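Local coordinates for putative methylthioribose-1-phosphate isomerase (Pyrococcus horikoshii OT3, PDB 6A34), which probably catalyses the interconversion of 5-methylthioribose 1-phosphate and 5-methylthioribulose 1-phosphate in the methionine salvage pathway, at residues L164-A169 against I225-A230; V204-R209 against A256-T261. One frame throughout, in Å; residues are numbered along the deposited sequence.

Contact 1: residues L164-A169 against I225-A230; sequences LTHCNA and IADNAA
Leu164 meets Ile225 and Ala230 through a single methyl, CD2, which stands 4.3 Å from Ile225 CD1 and 4.1 Å from Ala230 CB. Its CB already points at 225-230, and with CG roughly anti to the backbone N (chi1 155°) the branch continues that way. Because strand 193-199 lies between strands 161-165 and 222-225, this apolar contact reaches across it, and Leu164 also packs on Trp197 of that strand.

Two residues on, His166 approaches Asp227 without bonding to it. From CB, with chi1 at -162°, its imidazole reaches over to the carboxylate. ND1, the first nitrogen past CG, is hydrogen-bonded to Asp199 OD2. CE1, the carbon between the nitrogens, comes to 4.0 Å from Asp227 OD1, with ring and carboxylate planes 48° apart. NE2, the other ring nitrogen, is hydrogen-bonded to Ile259 O. Asp227 spends its oxygens on backbone amides instead, OD1 on Thr201 N and OD2 on Arg202 N, so the carboxylate is pinned at both oxygens. Along its own backbone, Ala230 N donates to Asp227 O at 3.1 Å, in the turn leading into helix 230-235. Asn228 of this segment donates to Arg202 O of the second subunit, placing the buried contact beside the dimer interface.

Parallel strands in the order 222-225, 193-199, 161-165, 241-244 (3-2-1-4) mark a Rossmann-like fold. In such folds the active site lies at the carboxy ends of the strands, consistent with the loop after 161-165 carrying Cys167, the predicted transition-state stabiliser.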
ATOM      1  N   LEU A 164     -13.145   9.511  -2.925  1.00 28.34           N
ATOM      2  CA  LEU A 164     -11.912   8.668  -2.905  1.00 31.40           C
ATOM      3  C   LEU A 164     -12.096   7.500  -3.884  1.00 26.09           C
ATOM      4  O   LEU A 164     -13.167   6.948  -4.039  1.00 27.66           O
ATOM      5  CB  LEU A 164     -11.615   8.333  -1.433  1.00 29.38           C
ATOM      6  CG  LEU A 164     -10.828   7.104  -0.957  1.00 36.75           C
ATOM      7  CD1 LEU A 164     -10.425   6.095  -2.002  1.00 39.77           C
ATOM      8  CD2 LEU A 164      -9.640   7.499  -0.093  1.00 33.45           C
ATOM      9  N   THR A 165     -11.037   7.190  -4.612  1.00 25.46           N
ATOM     10  CA  THR A 165     -11.063   6.068  -5.534  1.00 28.61           C
ATOM     11  C   THR A 165      -9.744   5.309  -5.440  1.00 29.73           C
ATOM     12  O   THR A 165      -8.855   5.633  -4.619  1.00 25.54           O
ATOM     13  CB  THR A 165     -11.405   6.519  -6.961  1.00 25.83           C
ATOM     14  OG1 THR A 165     -11.778   5.404  -7.779  1.00 26.28           O
ATOM     15  CG2 THR A 165     -10.280   7.267  -7.622  1.00 27.01           C
ATOM     16  N   HIS A 166      -9.701   4.249  -6.252  1.00 30.91           N
ATOM     17  CA  HIS A 166      -8.758   3.192  -6.186  1.00 29.41           C
ATOM     18  C   HIS A 166      -8.426   2.757  -7.611  1.00 31.15           C
ATOM     19  O   HIS A 166      -9.304   2.692  -8.476  1.00 32.07           O
ATOM     20  CB  HIS A 166      -9.367   2.059  -5.352  1.00 29.08           C
ATOM     21  CG  HIS A 166      -8.377   1.068  -4.827  1.00 29.48           C
ATOM     22  ND1 HIS A 166      -7.607   1.318  -3.719  1.00 29.97           N
ATOM     23  CD2 HIS A 166      -8.045  -0.179  -5.225  1.00 30.53           C
ATOM     24  CE1 HIS A 166      -6.838   0.269  -3.459  1.00 29.12           C
ATOM     25  NE2 HIS A 166      -7.086  -0.665  -4.360  1.00 27.96           N
ATOM     26  N   CYS A 167      -7.158   2.426  -7.834  1.00 32.75           N
ATOM     27  CA  CYS A 167      -6.677   1.910  -9.107  1.00 33.53           C
ATOM     28  C   CYS A 167      -6.835   2.967 -10.202  1.00 32.97           C
ATOM     29  O   CYS A 167      -6.766   4.167  -9.909  1.00 31.61           O
ATOM     30  CB  CYS A 167      -7.372   0.612  -9.514  1.00 32.84           C
ATOM     31  SG  CYS A 167      -6.310  -0.397 -10.587  1.00 38.22           S
ATOM     32  N   ASN A 168      -6.996   2.491 -11.453  1.00 35.14           N
ATOM     33  CA  ASN A 168      -7.259   3.332 -12.636  1.00 36.82           C
ATOM     34  C   ASN A 168      -8.479   2.801 -13.402  1.00 34.34           C
ATOM     35  O   ASN A 168      -8.423   1.719 -14.024  1.00 27.41           O
ATOM     36  CB  ASN A 168      -6.098   3.403 -13.642  1.00 35.51           C
ATOM     37  CG  ASN A 168      -6.424   4.343 -14.792  1.00 37.27           C
ATOM     38  OD1 ASN A 168      -6.557   3.903 -15.934  1.00 33.27           O
ATOM     39  ND2 ASN A 168      -6.585   5.630 -14.499  1.00 35.21           N
ATOM     40  N   ALA A 169      -9.535   3.617 -13.370  1.00 30.83           N
ATOM     41  CA  ALA A 169     -10.768   3.392 -14.060  1.00 31.68           C
ATOM     42  C   ALA A 169     -11.145   4.696 -14.758  1.00 31.70           C
ATOM     43  O   ALA A 169     -12.323   5.048 -14.865  1.00 33.99           O
ATOM     44  CB  ALA A 169     -11.837   2.935 -13.104  1.00 29.69           C
ATOM     45  N   ILE A 225      -2.275   9.249  -2.131  1.00 31.35           N
ATOM     46  CA  ILE A 225      -1.952   8.683  -0.804  1.00 31.91           C
ATOM     47  C   ILE A 225      -1.531   7.214  -0.918  1.00 32.42           C
ATOM     48  O   ILE A 225      -1.928   6.478  -1.853  1.00 31.91           O
ATOM     49  CB  ILE A 225      -3.146   8.767   0.161  1.00 32.10           C
ATOM     50  CG1 ILE A 225      -4.373   8.058  -0.413  1.00 29.82           C
ATOM     51  CG2 ILE A 225      -3.457  10.201   0.601  1.00 30.66           C
ATOM     52  CD1 ILE A 225      -5.458   7.943   0.601  1.00 29.84           C
ATOM     53  N   ALA A 226      -0.794   6.764   0.104  1.00 29.91           N
ATOM     54  CA  ALA A 226      -0.499   5.345   0.276  1.00 28.92           C
ATOM     55  C   ALA A 226      -1.813   4.651   0.646  1.00 26.44           C
ATOM     56  O   ALA A 226      -2.657   5.225   1.307  1.00 28.04           O
ATOM     57  CB  ALA A 226       0.568   5.123   1.333  1.00 30.37           C
ATOM     58  N   ASP A 227      -1.961   3.406   0.205  1.00 26.75           N
ATOM     59  CA  ASP A 227      -3.177   2.592   0.443  1.00 25.85           C
ATOM     60  C   ASP A 227      -3.509   2.528   1.933  1.00 26.10           C
ATOM     61  O   ASP A 227      -4.663   2.565   2.323  1.00 29.87           O
ATOM     62  CB  ASP A 227      -2.953   1.213  -0.155  1.00 24.38           C
ATOM     63  CG  ASP A 227      -2.723   1.281  -1.654  1.00 26.32           C
ATOM     64  OD1 ASP A 227      -3.487   2.035  -2.317  1.00 24.10           O
ATOM     65  OD2 ASP A 227      -1.781   0.582  -2.154  1.00 26.14           O
ATOM     66  N   ASN A 228      -2.457   2.381   2.740  1.00 29.74           N
ATOM     67  CA  ASN A 228      -2.497   2.398   4.180  1.00 30.55           C
ATOM     68  C   ASN A 228      -3.264   3.610   4.699  1.00 28.19           C
ATOM     69  O   ASN A 228      -3.804   3.575   5.787  1.00 30.30           O
ATOM     70  CB  ASN A 228      -1.082   2.435   4.793  1.00 30.85           C
ATOM     71  CG  ASN A 228      -0.476   1.059   4.944  1.00 34.41           C
ATOM     72  OD1 ASN A 228      -1.206   0.069   5.119  1.00 35.97           O
ATOM     73  ND2 ASN A 228       0.840   0.989   4.895  1.00 27.33           N
ATOM     74  N   ALA A 229      -3.244   4.720   3.976  1.00 27.41           N
ATOM     75  CA  ALA A 229      -3.804   5.925   4.563  1.00 28.06           C
ATOM     76  C   ALA A 229      -5.295   6.070   4.255  1.00 27.86           C
ATOM     77  O   ALA A 229      -5.921   7.058   4.678  1.00 27.85           O
ATOM     78  CB  ALA A 229      -3.041   7.135   4.035  1.00 33.72           C
ATOM     79  N   ALA A 230      -5.887   5.181   3.455  1.00 29.93           N
ATOM     80  CA  ALA A 230      -7.305   5.470   3.065  1.00 29.30           C
ATOM     81  C   ALA A 230      -8.196   5.438   4.314  1.00 26.62           C
ATOM     82  O   ALA A 230      -9.129   6.208   4.447  1.00 25.98           O
ATOM     83  CB  ALA A 230      -7.776   4.518   1.998  1.00 28.11           C
TER

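Contact 2: residues V204-R209 against A256-T261; sequences VLQGAR and ANKIGT
Lys258 reaches across to Val204 and Gln206 with the end of its side chain, and both approaches are loose. NZ stands 4.3 Å from Val204 CG2, a methyl, while the neighbouring CE is 4.3 Å from Gln206 OE1; no hydrogen bond crosses between the segments. The lysine chain bends once, at chi2 60°, then runs nearly extended to its ammonium. Gln206 comes from the first turn of helix 206-217.

One shell out, the backbones at Val204 and Lys258 are each held within their own segment. Arg209 folds back over the start of the helix, and its NH2 donates to Val204 O at 2.9 Å, a fairly straight bond (N-H...O 160°). The carbonyl oxygen lies near the guanidinium plane, whereas the donor sits above the carbonyl plane, 37° out of it. Leu205 is the N-cap residue, and its O receives Arg209 N at 2.9 Å. In the other segment, Lys258 O is gripped twice by Thr261, by OG1 at 2.7 Å in the carbonyl plane and by the backbone N at 3.1 Å. The backbone bond closes a type II beta turn from Lys258 to Thr261, and OG1 reinforces it; the third residue of the turn, Gly260, is the N-cap of helix 261-270. The turn thus fixes the backbone from which the lysine springs.

Farther out, Lys258 NZ lies close to Arg299 NH2, a clustering of positive charge consistent with a place for an anionic group. Gln206 and Lys258 are both predicted substrate-binding residues, and the arrangement is consistent with both lining the substrate pocket of an MtnA-type isomerase, beside Cys167.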
ATOM      1  N   VAL A 204       0.762  -2.747  -8.389  1.00 33.06           N
ATOM      2  CA  VAL A 204       1.032  -2.348  -9.775  1.00 33.79           C
ATOM      3  C   VAL A 204       1.110  -0.807  -9.892  1.00 31.82           C
ATOM      4  O   VAL A 204       1.720  -0.327 -10.809  1.00 36.88           O
ATOM      5  CB  VAL A 204       0.015  -3.008 -10.749  1.00 36.42           C
ATOM      6  CG1 VAL A 204       0.216  -2.577 -12.195  1.00 33.76           C
ATOM      7  CG2 VAL A 204       0.080  -4.530 -10.695  1.00 34.94           C
ATOM      8  N   LEU A 205       0.491  -0.067  -8.965  1.00 29.75           N
ATOM      9  CA  LEU A 205       0.602   1.419  -8.775  1.00 34.80           C
ATOM     10  C   LEU A 205      -0.086   2.217  -9.888  1.00 32.52           C
ATOM     11  O   LEU A 205       0.333   3.333 -10.221  1.00 31.67           O
ATOM     12  CB  LEU A 205       2.069   1.855  -8.622  1.00 35.47           C
ATOM     13  CG  LEU A 205       2.723   1.381  -7.325  1.00 33.62           C
ATOM     14  CD1 LEU A 205       4.231   1.323  -7.490  1.00 35.99           C
ATOM     15  CD2 LEU A 205       2.339   2.269  -6.140  1.00 32.34           C
ATOM     16  N   GLN A 206      -1.202   1.688 -10.379  1.00 30.65           N
ATOM     17  CA  GLN A 206      -1.958   2.332 -11.438  1.00 33.73           C
ATOM     18  C   GLN A 206      -2.628   3.597 -10.920  1.00 31.14           C
ATOM     19  O   GLN A 206      -2.912   4.464 -11.716  1.00 31.70           O
ATOM     20  CB  GLN A 206      -2.955   1.361 -12.077  1.00 36.58           C
ATOM     21  CG  GLN A 206      -2.235   0.236 -12.811  1.00 39.26           C
ATOM     22  CD  GLN A 206      -3.111  -0.566 -13.739  1.00 42.94           C
ATOM     23  OE1 GLN A 206      -4.287  -0.812 -13.472  1.00 54.38           O
ATOM     24  NE2 GLN A 206      -2.528  -0.995 -14.841  1.00 39.25           N
ATOM     25  N   GLY A 207      -2.853   3.706  -9.604  1.00 30.81           N
ATOM     26  CA  GLY A 207      -3.338   4.962  -9.022  1.00 31.38           C
ATOM     27  C   GLY A 207      -2.336   6.096  -9.213  1.00 31.37           C
ATOM     28  O   GLY A 207      -2.678   7.196  -9.648  1.00 29.48           O
ATOM     29  N   ALA A 208      -1.086   5.815  -8.883  1.00 29.55           N
ATOM     30  CA  ALA A 208      -0.032   6.822  -8.851  1.00 33.99           C
ATOM     31  C   ALA A 208       0.413   7.154 -10.285  1.00 34.49           C
ATOM     32  O   ALA A 208       0.625   8.331 -10.623  1.00 33.03           O
ATOM     33  CB  ALA A 208       1.119   6.299  -8.020  1.00 32.49           C
ATOM     34  N   ARG A 209       0.541   6.102 -11.104  1.00 35.34           N
ATOM     35  CA  ARG A 209       1.215   6.130 -12.383  1.00 37.22           C
ATOM     36  C   ARG A 209       0.271   6.641 -13.479  1.00 38.00           C
ATOM     37  O   ARG A 209       0.685   7.348 -14.420  1.00 40.27           O
ATOM     38  CB  ARG A 209       1.754   4.731 -12.677  1.00 43.67           C
ATOM     39  CG  ARG A 209       2.949   4.712 -13.616  1.00 56.65           C
ATOM     40  CD  ARG A 209       3.771   3.430 -13.619  1.00 58.92           C
ATOM     41  NE  ARG A 209       2.984   2.282 -13.229  1.00 53.10           N
ATOM     42  CZ  ARG A 209       2.267   1.539 -14.069  1.00 58.46           C
ATOM     43  NH1 ARG A 209       2.351   1.750 -15.379  1.00 50.37           N
ATOM     44  NH2 ARG A 209       1.461   0.597 -13.587  1.00 50.07           N
ATOM     45  N   ALA A 256     -15.620  -8.378  -8.208  1.00 29.52           N
ATOM     46  CA  ALA A 256     -14.183  -8.438  -8.226  1.00 30.04           C
ATOM     47  C   ALA A 256     -13.630  -7.088  -8.676  1.00 29.13           C
ATOM     48  O   ALA A 256     -14.152  -6.473  -9.592  1.00 30.44           O
ATOM     49  CB  ALA A 256     -13.744  -9.544  -9.155  1.00 31.46           C
ATOM     50  N   ASN A 257     -12.601  -6.601  -7.989  1.00 29.52           N
ATOM     51  CA  ASN A 257     -11.928  -5.365  -8.420  1.00 30.01           C
ATOM     52  C   ASN A 257     -10.494  -5.450  -7.894  1.00 30.09           C
ATOM     53  O   ASN A 257     -10.205  -6.359  -7.112  1.00 26.18           O
ATOM     54  CB  ASN A 257     -12.687  -4.104  -7.992  1.00 30.24           C
ATOM     55  CG  ASN A 257     -12.245  -2.867  -8.747  1.00 31.68           C
ATOM     56  OD1 ASN A 257     -12.201  -2.879  -9.979  1.00 28.70           O
ATOM     57  ND2 ASN A 257     -11.843  -1.825  -8.024  1.00 27.50           N
ATOM     58  N   LYS A 258      -9.627  -4.529  -8.352  1.00 29.52           N
ATOM     59  CA  LYS A 258      -8.242  -4.506  -7.978  1.00 30.36           C
ATOM     60  C   LYS A 258      -8.132  -4.643  -6.465  1.00 30.22           C
ATOM     61  O   LYS A 258      -8.879  -3.964  -5.696  1.00 29.64           O
ATOM     62  CB  LYS A 258      -7.519  -3.209  -8.368  1.00 35.06           C
ATOM     63  CG  LYS A 258      -6.045  -3.395  -8.718  1.00 45.09           C
ATOM     64  CD  LYS A 258      -5.815  -4.347  -9.905  1.00 50.04           C
ATOM     65  CE  LYS A 258      -4.519  -4.119 -10.659  1.00 60.27           C
ATOM     66  NZ  LYS A 258      -4.093  -5.335 -11.410  1.00 62.77           N
ATOM     67  N   ILE A 259      -7.116  -5.410  -6.074  1.00 26.58           N
ATOM     68  CA  ILE A 259      -6.795  -5.704  -4.692  1.00 28.43           C
ATOM     69  C   ILE A 259      -6.776  -4.408  -3.873  1.00 26.19           C
ATOM     70  O   ILE A 259      -6.210  -3.368  -4.266  1.00 27.08           O
ATOM     71  CB  ILE A 259      -5.468  -6.471  -4.602  1.00 29.98           C
ATOM     72  CG1 ILE A 259      -5.240  -7.056  -3.212  1.00 32.48           C
ATOM     73  CG2 ILE A 259      -4.308  -5.588  -5.036  1.00 32.82           C
ATOM     74  CD1 ILE A 259      -6.120  -8.242  -2.896  1.00 33.89           C
ATOM     75  N   GLY A 260      -7.472  -4.460  -2.742  1.00 24.80           N
ATOM     76  CA  GLY A 260      -7.653  -3.286  -1.890  1.00 25.22           C
ATOM     77  C   GLY A 260      -9.079  -2.769  -1.861  1.00 23.25           C
ATOM     78  O   GLY A 260      -9.431  -2.026  -0.970  1.00 26.98           O
ATOM     79  N   THR A 261      -9.891  -3.151  -2.847  1.00 23.33           N
ATOM     80  CA  THR A 261     -11.269  -2.682  -2.964  1.00 24.20           C
ATOM     81  C   THR A 261     -12.074  -3.167  -1.758  1.00 23.53           C
ATOM     82  O   THR A 261     -12.809  -2.393  -1.147  1.00 27.21           O
ATOM     83  CB  THR A 261     -11.891  -3.100  -4.304  1.00 24.12           C
ATOM     84  OG1 THR A 261     -11.129  -2.507  -5.353  1.00 25.91           O
ATOM     85  CG2 THR A 261     -13.322  -2.648  -4.440  1.00 25.37           C
TER

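Overall arrangement
Contact 1 is buried and contact 2 is at the surface, yet their centres are about 7 Å apart and they touch. The bond from His166 to the backbone of Ile259 ties the loop after strand 161-165 to the turn of 256-261. Cys167 SG packs at 3.5 Å against both Lys258 CG and Gln206 OE1, so the thiol from contact 1 touches the two polar side chains of contact 2. Contact 1 joins strand ends of the seven-stranded sheet by methyl packing and an anchored carboxylate; contact 2 joins a helix start to a strand of the smaller sheet at the predicted substrate site. Both also reach the second subunit.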